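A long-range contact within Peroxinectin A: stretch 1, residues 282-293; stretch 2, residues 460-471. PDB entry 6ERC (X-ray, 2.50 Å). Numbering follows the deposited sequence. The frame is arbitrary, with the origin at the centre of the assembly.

Stretch 1 (282-293) TGYDANVNAQVS
Stretch 2 (460-471) EQFFRTRAGDRF

Stretch 1 has no regular secondary structure. It crosses the helix end at Tyr284 to Val288, then runs back along the helix to Ser293, roughly opposite to it. Stretch 2 is helical through Ala467, then loop or turn. Register: Tyr284 CA–Ala467 CA 5.0 Å, Val288 CA–Gly468 CA 4.7 Å, Ala290 CA–Thr465 CA 4.3 Å, Val292 CA–Gln461 CA 6.8 Å. Together they bury 727 Å².

Asp285 N donates to Ala467 O (2.9 Å, 176°). Tyr284 is t (chi1 169°, chi2 67°), which lays its ring along the turn after the helix. Arg470 CA sits over one ring face, 3.7 Å from the centroid of Tyr284. Gly468 O lies at the ring edge. Water 1 joins Tyr284 OH (2.5 Å) to Gly468 O (2.9 Å).

Asp285 to Val288 form a type I turn. Asp285 is t, and its OD1 accepts from Asn287 N at 2.9 Å. Val288, t, points toward the helix. Its CG1 is 3.8 Å from Arg464 CG and 4.2 Å from Ala467 CB. Gly468 (phi/psi -85/4) lets the chains close: a CB there would clash with Val288 O, 2.8 Å away. Water 2 links Val288 O, Ala290 N and Gly468 O. Ala290 is buried, its small CB 3.7 Å from Arg464 O.

Arg464 (m, t, m, chi4 99°) is the main clamp. Its NH2 donates to Asn289 O (2.9 Å) and Gln291 O (2.6 Å), both near the guanidinium plane. Its NE forms a salt bridge with Glu460 OE2 (2.8 Å), one helical turn back. Asn289 is t (chi2 4°) and points away; its OD1 accepts from Gln291 N (3.0 Å).

Gln461 (t, p, chi3 70°) points toward stretch 1. Its OE1 accepts from Ser293 N (2.7 Å) and, weakly, from Arg464 NH1 (2.8 Å). Ser293, p, caps the following helix. Water 3 connects Ser293 OG (3.1 Å) with Glu460 OE1 (2.6 Å).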

# COMPACT_ATOMS: atom_id res chain seq x y z
N THR A 282 -1.75 9.29 22.62
CA THR A 282 -1.71 10.41 23.55
C THR A 282 -2.86 11.39 23.35
O THR A 282 -2.80 12.51 23.87
CB THR A 282 -0.39 11.16 23.44
OG1 THR A 282 -0.23 11.65 22.10
CG2 THR A 282 0.78 10.26 23.79
N GLY A 283 -3.90 11.01 22.61
CA GLY A 283 -5.06 11.86 22.44
C GLY A 283 -5.06 12.58 21.10
O GLY A 283 -4.03 12.77 20.45
N TYR A 284 -6.26 13.00 20.69
CA TYR A 284 -6.42 13.70 19.43
C TYR A 284 -5.86 15.12 19.53
O TYR A 284 -6.13 15.83 20.50
CB TYR A 284 -7.90 13.75 19.04
CG TYR A 284 -8.20 14.68 17.89
CD1 TYR A 284 -7.74 14.41 16.61
CD2 TYR A 284 -8.97 15.82 18.08
CE1 TYR A 284 -8.03 15.26 15.55
CE2 TYR A 284 -9.26 16.68 17.03
CZ TYR A 284 -8.79 16.39 15.77
OH TYR A 284 -9.08 17.24 14.73
N ASP A 285 -5.08 15.51 18.53
CA ASP A 285 -4.50 16.85 18.45
C ASP A 285 -5.08 17.53 17.21
O ASP A 285 -4.79 17.12 16.08
CB ASP A 285 -2.98 16.77 18.38
CG ASP A 285 -2.31 18.11 18.62
OD1 ASP A 285 -2.86 19.15 18.21
OD2 ASP A 285 -1.22 18.12 19.23
N ALA A 286 -5.90 18.56 17.43
CA ALA A 286 -6.53 19.26 16.32
C ALA A 286 -5.54 20.05 15.47
O ALA A 286 -5.91 20.51 14.39
CB ALA A 286 -7.60 20.21 16.84
N ASN A 287 -4.30 20.22 15.93
CA ASN A 287 -3.29 20.93 15.17
C ASN A 287 -2.42 20.01 14.32
O ASN A 287 -1.59 20.51 13.55
CB ASN A 287 -2.39 21.73 16.11
CG ASN A 287 -3.17 22.73 16.94
OD1 ASN A 287 -4.14 23.33 16.46
ND2 ASN A 287 -2.76 22.92 18.19
N VAL A 288 -2.59 18.70 14.44
CA VAL A 288 -1.80 17.74 13.67
C VAL A 288 -2.51 17.46 12.35
O VAL A 288 -3.73 17.25 12.31
CB VAL A 288 -1.59 16.44 14.47
CG1 VAL A 288 -1.04 15.33 13.59
CG2 VAL A 288 -0.65 16.70 15.64
N ASN A 289 -1.74 17.46 11.26
CA ASN A 289 -2.26 17.17 9.93
C ASN A 289 -1.99 15.71 9.61
O ASN A 289 -0.84 15.27 9.58
CB ASN A 289 -1.61 18.08 8.89
CG ASN A 289 -2.21 17.91 7.51
OD1 ASN A 289 -3.17 17.15 7.32
ND2 ASN A 289 -1.66 18.61 6.53
N ALA A 290 -3.07 14.95 9.38
CA ALA A 290 -2.96 13.53 9.06
C ALA A 290 -2.65 13.26 7.60
O ALA A 290 -2.43 12.10 7.24
CB ALA A 290 -4.26 12.82 9.44
N GLN A 291 -2.62 14.29 6.75
CA GLN A 291 -2.36 14.11 5.33
C GLN A 291 -1.08 13.32 5.12
O GLN A 291 -0.10 13.48 5.85
CB GLN A 291 -2.27 15.47 4.64
CG GLN A 291 -2.13 15.41 3.13
CD GLN A 291 -3.43 15.09 2.43
OE1 GLN A 291 -4.51 15.48 2.88
NE2 GLN A 291 -3.34 14.38 1.31
N VAL A 292 -1.09 12.45 4.10
CA VAL A 292 0.07 11.62 3.82
C VAL A 292 1.20 12.48 3.27
O VAL A 292 0.98 13.44 2.52
CB VAL A 292 -0.30 10.49 2.84
CG1 VAL A 292 0.94 9.69 2.44
CG2 VAL A 292 -1.35 9.58 3.45
N SER A 293 2.43 12.13 3.63
CA SER A 293 3.60 12.83 3.11
C SER A 293 4.04 12.20 1.79
O SER A 293 3.90 11.00 1.57
CB SER A 293 4.76 12.77 4.11
OG SER A 293 5.28 11.46 4.20
N GLU A 460 7.10 8.78 11.37
CA GLU A 460 6.56 10.14 11.38
C GLU A 460 5.16 10.19 10.79
O GLU A 460 4.31 10.96 11.26
CB GLU A 460 7.51 11.07 10.62
CG GLU A 460 7.26 12.55 10.85
CD GLU A 460 6.16 13.12 9.97
OE1 GLU A 460 5.84 12.50 8.93
OE2 GLU A 460 5.61 14.18 10.32
N GLN A 461 4.89 9.37 9.78
CA GLN A 461 3.58 9.38 9.14
C GLN A 461 2.51 8.83 10.08
O GLN A 461 1.50 9.50 10.36
CB GLN A 461 3.61 8.57 7.85
CG GLN A 461 2.28 8.52 7.12
CD GLN A 461 1.77 9.90 6.75
OE1 GLN A 461 2.32 10.55 5.86
NE2 GLN A 461 0.73 10.35 7.42
N PHE A 462 2.70 7.61 10.58
CA PHE A 462 1.65 6.96 11.36
C PHE A 462 1.41 7.64 12.70
O PHE A 462 0.33 7.47 13.28
CB PHE A 462 1.99 5.49 11.55
CG PHE A 462 1.76 4.65 10.33
CD1 PHE A 462 0.48 4.47 9.83
CD2 PHE A 462 2.82 4.05 9.67
CE1 PHE A 462 0.26 3.71 8.70
CE2 PHE A 462 2.60 3.29 8.54
CZ PHE A 462 1.33 3.12 8.05
N PHE A 463 2.36 8.43 13.19
CA PHE A 463 2.07 9.27 14.35
C PHE A 463 0.99 10.28 14.01
O PHE A 463 0.11 10.56 14.82
CB PHE A 463 3.33 9.97 14.82
CG PHE A 463 3.12 10.83 16.04
CD1 PHE A 463 2.74 12.15 15.92
CD2 PHE A 463 3.30 10.30 17.31
CE1 PHE A 463 2.54 12.93 17.03
CE2 PHE A 463 3.10 11.08 18.43
CZ PHE A 463 2.72 12.40 18.29
N ARG A 464 1.05 10.85 12.80
CA ARG A 464 0.11 11.89 12.43
C ARG A 464 -1.26 11.33 12.07
O ARG A 464 -2.29 11.89 12.48
CB ARG A 464 0.67 12.72 11.27
CG ARG A 464 1.80 13.65 11.70
CD ARG A 464 2.28 14.55 10.58
NE ARG A 464 2.93 13.81 9.50
CZ ARG A 464 2.35 13.45 8.36
NH1 ARG A 464 3.05 12.78 7.45
NH2 ARG A 464 1.09 13.77 8.11
N THR A 465 -1.32 10.23 11.31
CA THR A 465 -2.61 9.67 10.93
C THR A 465 -3.38 9.09 12.11
O THR A 465 -4.56 8.75 11.96
CB THR A 465 -2.46 8.61 9.84
OG1 THR A 465 -1.32 7.79 10.12
CG2 THR A 465 -2.31 9.27 8.47
N ARG A 466 -2.74 8.95 13.28
CA ARG A 466 -3.44 8.64 14.52
C ARG A 466 -3.76 9.90 15.32
O ARG A 466 -4.90 10.09 15.73
CB ARG A 466 -2.60 7.68 15.37
CG ARG A 466 -3.13 7.48 16.78
CD ARG A 466 -2.45 6.32 17.49
NE ARG A 466 -1.18 6.69 18.09
CZ ARG A 466 -0.39 5.87 18.77
NH1 ARG A 466 -0.74 4.60 18.95
NH2 ARG A 466 0.75 6.30 19.29
N ALA A 467 -2.76 10.76 15.53
CA ALA A 467 -2.96 11.95 16.35
C ALA A 467 -3.88 12.96 15.67
O ALA A 467 -4.64 13.66 16.35
CB ALA A 467 -1.62 12.59 16.68
N GLY A 468 -3.81 13.06 14.35
CA GLY A 468 -4.65 13.99 13.62
C GLY A 468 -6.02 13.47 13.27
O GLY A 468 -6.78 14.16 12.59
N ASP A 469 -6.37 12.27 13.73
CA ASP A 469 -7.66 11.66 13.42
C ASP A 469 -8.63 11.93 14.56
O ASP A 469 -8.42 11.50 15.69
CB ASP A 469 -7.49 10.15 13.20
CG ASP A 469 -8.75 9.50 12.65
OD1 ASP A 469 -9.80 10.17 12.61
OD2 ASP A 469 -8.68 8.33 12.25
N ARG A 470 -9.71 12.66 14.24
CA ARG A 470 -10.71 13.00 15.25
C ARG A 470 -11.57 11.80 15.61
O ARG A 470 -12.11 11.73 16.72
CB ARG A 470 -11.58 14.16 14.74
CG ARG A 470 -12.58 14.69 15.76
CD ARG A 470 -13.21 16.00 15.29
NE ARG A 470 -14.03 15.84 14.10
CZ ARG A 470 -15.36 15.67 14.10
NH1 ARG A 470 -16.04 15.64 15.23
NH2 ARG A 470 -16.00 15.53 12.95
N PHE A 471 -11.70 10.83 14.70
CA PHE A 471 -12.49 9.63 14.92
C PHE A 471 -11.63 8.43 15.32
O PHE A 471 -12.06 7.28 15.15
CB PHE A 471 -13.30 9.30 13.67
CG PHE A 471 -14.39 10.28 13.36
CD1 PHE A 471 -14.10 11.51 12.78
CD2 PHE A 471 -15.72 9.97 13.63
CE1 PHE A 471 -15.11 12.41 12.49
CE2 PHE A 471 -16.73 10.87 13.34
CZ PHE A 471 -16.42 12.09 12.77
O HOH W 1 -8.83 16.14 12.45
O HOH W 2 -5.70 16.02 10.24
O HOH W 3 6.07 10.66 7.10